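Local structure of prefoldin beta subunit 2 (Thermococcus sp., 3AEI) at residues I37-R48 with T58-I66. The protein probably forms part of the prefoldin co-chaperone, which captures unfolded proteins and hands them to a group II chaperonin. Numbering follows the deposited sequence.
Sequences ITSLKSERRIYR and TKDEAIEHI. With SO4 (sulfate ion), chain C.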
loop_
_atom_site.group_PDB
_atom_site.type_symbol
_atom_site.label_atom_id
_atom_site.label_comp_id
_atom_site.label_asym_id
_atom_site.label_seq_id
_atom_site.Cartn_x
_atom_site.Cartn_y
_atom_site.Cartn_z
ATOM N N ILE A 37 8.556 18.696 -12.780
ATOM C CA ILE A 37 9.934 18.426 -13.161
ATOM C C ILE A 37 10.392 19.293 -14.316
ATOM O O ILE A 37 11.569 19.644 -14.401
ATOM C CB ILE A 37 10.067 16.931 -13.538
ATOM C CG1 ILE A 37 9.928 16.087 -12.265
ATOM C CG2 ILE A 37 11.410 16.645 -14.201
ATOM C CD1 ILE A 37 9.579 14.588 -12.568
ATOM N N THR A 38 9.470 19.645 -15.195
ATOM C CA THR A 38 9.860 20.450 -16.336
ATOM C C THR A 38 9.606 21.933 -16.086
ATOM O O THR A 38 9.729 22.733 -17.004
ATOM C CB THR A 38 9.130 19.992 -17.603
ATOM O OG1 THR A 38 7.704 20.187 -17.441
ATOM C CG2 THR A 38 9.429 18.531 -17.896
ATOM N N SER A 39 9.276 22.301 -14.852
ATOM C CA SER A 39 9.018 23.709 -14.534
ATOM C C SER A 39 10.325 24.488 -14.414
ATOM O O SER A 39 11.409 23.936 -14.549
ATOM C CB SER A 39 8.160 23.861 -13.262
ATOM O OG SER A 39 8.804 23.436 -12.075
ATOM N N LEU A 40 10.229 25.776 -14.132
ATOM C CA LEU A 40 11.422 26.606 -14.091
ATOM C C LEU A 40 12.451 26.397 -12.983
ATOM O O LEU A 40 13.649 26.500 -13.253
ATOM C CB LEU A 40 10.984 28.063 -14.122
ATOM C CG LEU A 40 11.995 29.120 -14.541
ATOM C CD1 LEU A 40 12.455 28.894 -15.996
ATOM C CD2 LEU A 40 11.298 30.467 -14.392
ATOM N N LYS A 41 12.017 26.114 -11.756
ATOM C CA LYS A 41 12.962 25.936 -10.652
ATOM C C LYS A 41 14.157 25.113 -11.125
ATOM O O LYS A 41 14.000 24.021 -11.688
ATOM C CB LYS A 41 12.305 25.265 -9.439
ATOM C CG LYS A 41 13.276 25.050 -8.273
ATOM C CD LYS A 41 12.584 24.641 -6.979
ATOM C CE LYS A 41 13.605 24.319 -5.885
ATOM N NZ LYS A 41 14.546 25.457 -5.659
ATOM N N SER A 42 15.348 25.653 -10.878
ATOM C CA SER A 42 16.601 25.051 -11.324
ATOM C C SER A 42 16.954 23.666 -10.813
ATOM O O SER A 42 17.222 22.760 -11.600
ATOM C CB SER A 42 17.767 25.995 -11.023
ATOM O OG SER A 42 17.951 26.168 -9.628
ATOM N N GLU A 43 16.963 23.491 -9.503
ATOM C CA GLU A 43 17.336 22.199 -8.977
ATOM C C GLU A 43 16.287 21.497 -8.151
ATOM O O GLU A 43 15.785 22.032 -7.161
ATOM C CB GLU A 43 18.621 22.323 -8.154
ATOM C CG GLU A 43 19.856 21.675 -8.784
ATOM C CD GLU A 43 20.089 22.086 -10.236
ATOM O OE1 GLU A 43 19.499 21.451 -11.141
ATOM O OE2 GLU A 43 20.858 23.046 -10.471
ATOM N N ARG A 44 15.935 20.301 -8.606
ATOM C CA ARG A 44 15.016 19.437 -7.885
ATOM C C ARG A 44 15.585 18.055 -8.041
ATOM O O ARG A 44 15.724 17.545 -9.173
ATOM C CB ARG A 44 13.599 19.370 -8.479
ATOM C CG ARG A 44 12.718 20.603 -8.324
ATOM C CD ARG A 44 11.363 20.373 -9.036
ATOM N NE ARG A 44 10.620 21.633 -9.187
ATOM C CZ ARG A 44 9.864 22.194 -8.241
ATOM N NH1 ARG A 44 9.719 21.617 -7.050
ATOM N NH2 ARG A 44 9.248 23.334 -8.479
ATOM N N ARG A 45 15.902 17.450 -6.911
ATOM C CA ARG A 45 16.380 16.088 -6.913
ATOM C C ARG A 45 15.149 15.212 -7.171
ATOM O O ARG A 45 14.032 15.585 -6.819
ATOM C CB ARG A 45 16.989 15.741 -5.557
ATOM C CG ARG A 45 18.343 16.444 -5.315
ATOM C CD ARG A 45 19.002 15.805 -4.090
ATOM N NE ARG A 45 20.233 16.454 -3.658
ATOM C CZ ARG A 45 21.453 16.081 -4.025
ATOM N NH1 ARG A 45 21.616 15.055 -4.847
ATOM N NH2 ARG A 45 22.514 16.723 -3.550
ATOM N N ILE A 46 15.364 14.070 -7.818
ATOM C CA ILE A 46 14.278 13.138 -8.107
ATOM C C ILE A 46 14.749 11.721 -7.745
ATOM O O ILE A 46 15.914 11.341 -7.969
ATOM C CB ILE A 46 13.898 13.140 -9.600
ATOM C CG1 ILE A 46 13.521 14.575 -10.050
ATOM C CG2 ILE A 46 12.714 12.231 -9.811
ATOM C CD1 ILE A 46 13.594 14.759 -11.623
ATOM N N TYR A 47 13.844 10.945 -7.148
ATOM C CA TYR A 47 14.138 9.554 -6.830
ATOM C C TYR A 47 13.071 8.669 -7.450
ATOM O O TYR A 47 11.912 9.087 -7.628
ATOM C CB TYR A 47 14.113 9.318 -5.292
ATOM C CG TYR A 47 15.280 9.985 -4.591
ATOM C CD1 TYR A 47 16.470 9.284 -4.356
ATOM C CD2 TYR A 47 15.227 11.336 -4.216
ATOM C CE1 TYR A 47 17.557 9.910 -3.777
ATOM C CE2 TYR A 47 16.327 11.952 -3.629
ATOM C CZ TYR A 47 17.483 11.229 -3.421
ATOM O OH TYR A 47 18.593 11.836 -2.833
ATOM N N ARG A 48 13.449 7.449 -7.793
ATOM C CA ARG A 48 12.481 6.485 -8.300
ATOM C C ARG A 48 12.446 5.331 -7.294
ATOM O O ARG A 48 13.486 4.885 -6.769
ATOM C CB ARG A 48 12.851 5.990 -9.693
ATOM C CG ARG A 48 11.927 4.844 -10.201
ATOM C CD ARG A 48 12.094 4.679 -11.701
ATOM N NE ARG A 48 11.378 3.505 -12.165
ATOM C CZ ARG A 48 11.549 2.961 -13.365
ATOM N NH1 ARG A 48 12.415 3.493 -14.207
ATOM N NH2 ARG A 48 10.854 1.887 -13.711
ATOM N N THR A 58 18.000 11.204 -12.809
ATOM C CA THR A 58 18.056 12.545 -13.377
ATOM C C THR A 58 16.710 12.999 -13.926
ATOM O O THR A 58 15.777 12.215 -14.081
ATOM C CB THR A 58 19.078 12.591 -14.541
ATOM O OG1 THR A 58 18.594 11.781 -15.629
ATOM C CG2 THR A 58 20.455 12.069 -14.079
ATOM N N LYS A 59 16.615 14.294 -14.227
ATOM C CA LYS A 59 15.407 14.841 -14.827
ATOM C C LYS A 59 15.084 14.089 -16.123
ATOM O O LYS A 59 13.956 13.699 -16.349
ATOM C CB LYS A 59 15.617 16.339 -15.113
ATOM C CG LYS A 59 14.530 16.954 -15.956
ATOM C CD LYS A 59 14.849 18.419 -16.256
ATOM C CE LYS A 59 13.844 19.023 -17.236
ATOM N NZ LYS A 59 14.163 20.437 -17.616
ATOM N N ASP A 60 16.070 13.877 -16.992
ATOM C CA ASP A 60 15.834 13.158 -18.239
ATOM C C ASP A 60 15.379 11.719 -18.000
ATOM O O ASP A 60 14.513 11.211 -18.705
ATOM C CB ASP A 60 17.103 13.180 -19.108
ATOM C CG ASP A 60 17.331 14.531 -19.786
ATOM O OD1 ASP A 60 18.288 14.632 -20.586
ATOM O OD2 ASP A 60 16.561 15.487 -19.529
ATOM N N GLU A 61 15.934 11.058 -16.982
ATOM C CA GLU A 61 15.520 9.696 -16.715
ATOM C C GLU A 61 14.080 9.699 -16.218
ATOM O O GLU A 61 13.294 8.820 -16.563
ATOM C CB GLU A 61 16.431 9.064 -15.647
ATOM C CG GLU A 61 17.859 8.745 -16.195
ATOM C CD GLU A 61 18.872 8.316 -15.128
ATOM O OE1 GLU A 61 18.707 8.643 -13.940
ATOM O OE2 GLU A 61 19.886 7.658 -15.499
ATOM N N ALA A 62 13.745 10.694 -15.404
ATOM C CA ALA A 62 12.390 10.802 -14.841
ATOM C C ALA A 62 11.376 11.038 -15.947
ATOM O O ALA A 62 10.341 10.401 -15.984
ATOM C CB ALA A 62 12.333 11.946 -13.825
ATOM N N ILE A 63 11.697 11.935 -16.870
ATOM C CA ILE A 63 10.782 12.196 -17.965
ATOM C C ILE A 63 10.615 10.914 -18.818
ATOM O O ILE A 63 9.502 10.565 -19.223
ATOM C CB ILE A 63 11.293 13.407 -18.825
ATOM C CG1 ILE A 63 11.229 14.679 -17.983
ATOM C CG2 ILE A 63 10.426 13.556 -20.080
ATOM C CD1 ILE A 63 11.955 15.867 -18.609
ATOM N N GLU A 64 11.702 10.192 -19.066
ATOM C CA GLU A 64 11.616 8.952 -19.842
ATOM C C GLU A 64 10.707 7.927 -19.185
ATOM O O GLU A 64 9.848 7.302 -19.835
ATOM C CB GLU A 64 13.009 8.369 -20.037
ATOM C CG GLU A 64 13.745 8.982 -21.190
ATOM C CD GLU A 64 15.111 8.360 -21.410
ATOM O OE1 GLU A 64 15.250 7.127 -21.223
ATOM O OE2 GLU A 64 16.036 9.115 -21.783
ATOM N N HIS A 65 10.858 7.799 -17.876
ATOM C CA HIS A 65 10.033 6.879 -17.133
ATOM C C HIS A 65 8.552 7.294 -17.217
ATOM O O HIS A 65 7.670 6.448 -17.419
ATOM C CB HIS A 65 10.489 6.833 -15.681
ATOM C CG HIS A 65 9.547 6.099 -14.789
ATOM N ND1 HIS A 65 9.251 4.759 -14.950
ATOM C CD2 HIS A 65 8.817 6.527 -13.732
ATOM C CE1 HIS A 65 8.381 4.396 -14.024
ATOM N NE2 HIS A 65 8.099 5.448 -13.277
ATOM N N ILE A 66 8.284 8.587 -17.071
ATOM C CA ILE A 66 6.918 9.057 -17.112
ATOM C C ILE A 66 6.292 8.794 -18.490
ATOM O O ILE A 66 5.183 8.263 -18.592
ATOM C CB ILE A 66 6.852 10.538 -16.781
ATOM C CG1 ILE A 66 7.264 10.761 -15.305
ATOM C CG2 ILE A 66 5.401 11.052 -17.001
ATOM C CD1 ILE A 66 7.516 12.195 -14.935
HETATM S S SO4 C . 10.384 2.412 -17.290
HETATM O O1 SO4 C . 10.355 1.976 -18.700
HETATM O O2 SO4 C . 9.025 2.789 -16.863
HETATM O O3 SO4 C . 11.276 3.578 -17.153
HETATM O O4 SO4 C . 10.877 1.304 -16.451
HETATM O O HOH W 1 13.072 21.840 -15.456
#
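Ile37, on the last turn of helix 2-37, pushes its side chain as a knob into a hollow of helix 59-93 walled by Lys59, Ala62, Ile63 and Ile66. Its two branches divide the hollow. CG2, set opposite the backbone N by a chi1 of -70°, lies 3.6 Å from CG of Lys59, while CD1 meets CD1 of Ile66 tip to tip at 3.9 Å. Ile46, at the start of strand 46-50, enters beside it: its CD1 sits 3.8 Å from CB of Ala62, so this small methyl forms a floor shared by both isoleucines. Beside the knob, the side chains of Thr38 and Ile63 cross at an angle, CG2 of Thr38 touching CD1 of Ile63 at 3.7 Å. The extended Lys59 chain runs past Ile37, and a water joins its NZ to the carbonyl oxygens of Ile37 and Ser39, tying Lys59 to the last residue of helix 2-37 and the loop just after it.

Farther along, Arg48 reaches out in an extended chain and lays its guanidinium over one face of the His65 ring, planes 25° apart, CZ 3.3 Å from ND1. Arg48 NH2 and His65 ND1 both donate to a sulfate, probably from the crystallisation liquor, at 2.8 Å to O4 and O2 respectively; His65 NE2 is bound by Asp52 of a second subunit. Replacing Arg48 by alanine is likely to uncover that ring face and to cost the sulfate its bonds from the guanidinium.

Thr58 and Glu61 close a capping box at the helix start, with Glu61 N to Thr58 OG1 at 3.1 Å. Knob, strand and cap together form the junction where a beta hairpin joins the two helices of an antiparallel coiled coil, as in prefoldin beta subunits, whose hairpins pair across subunits.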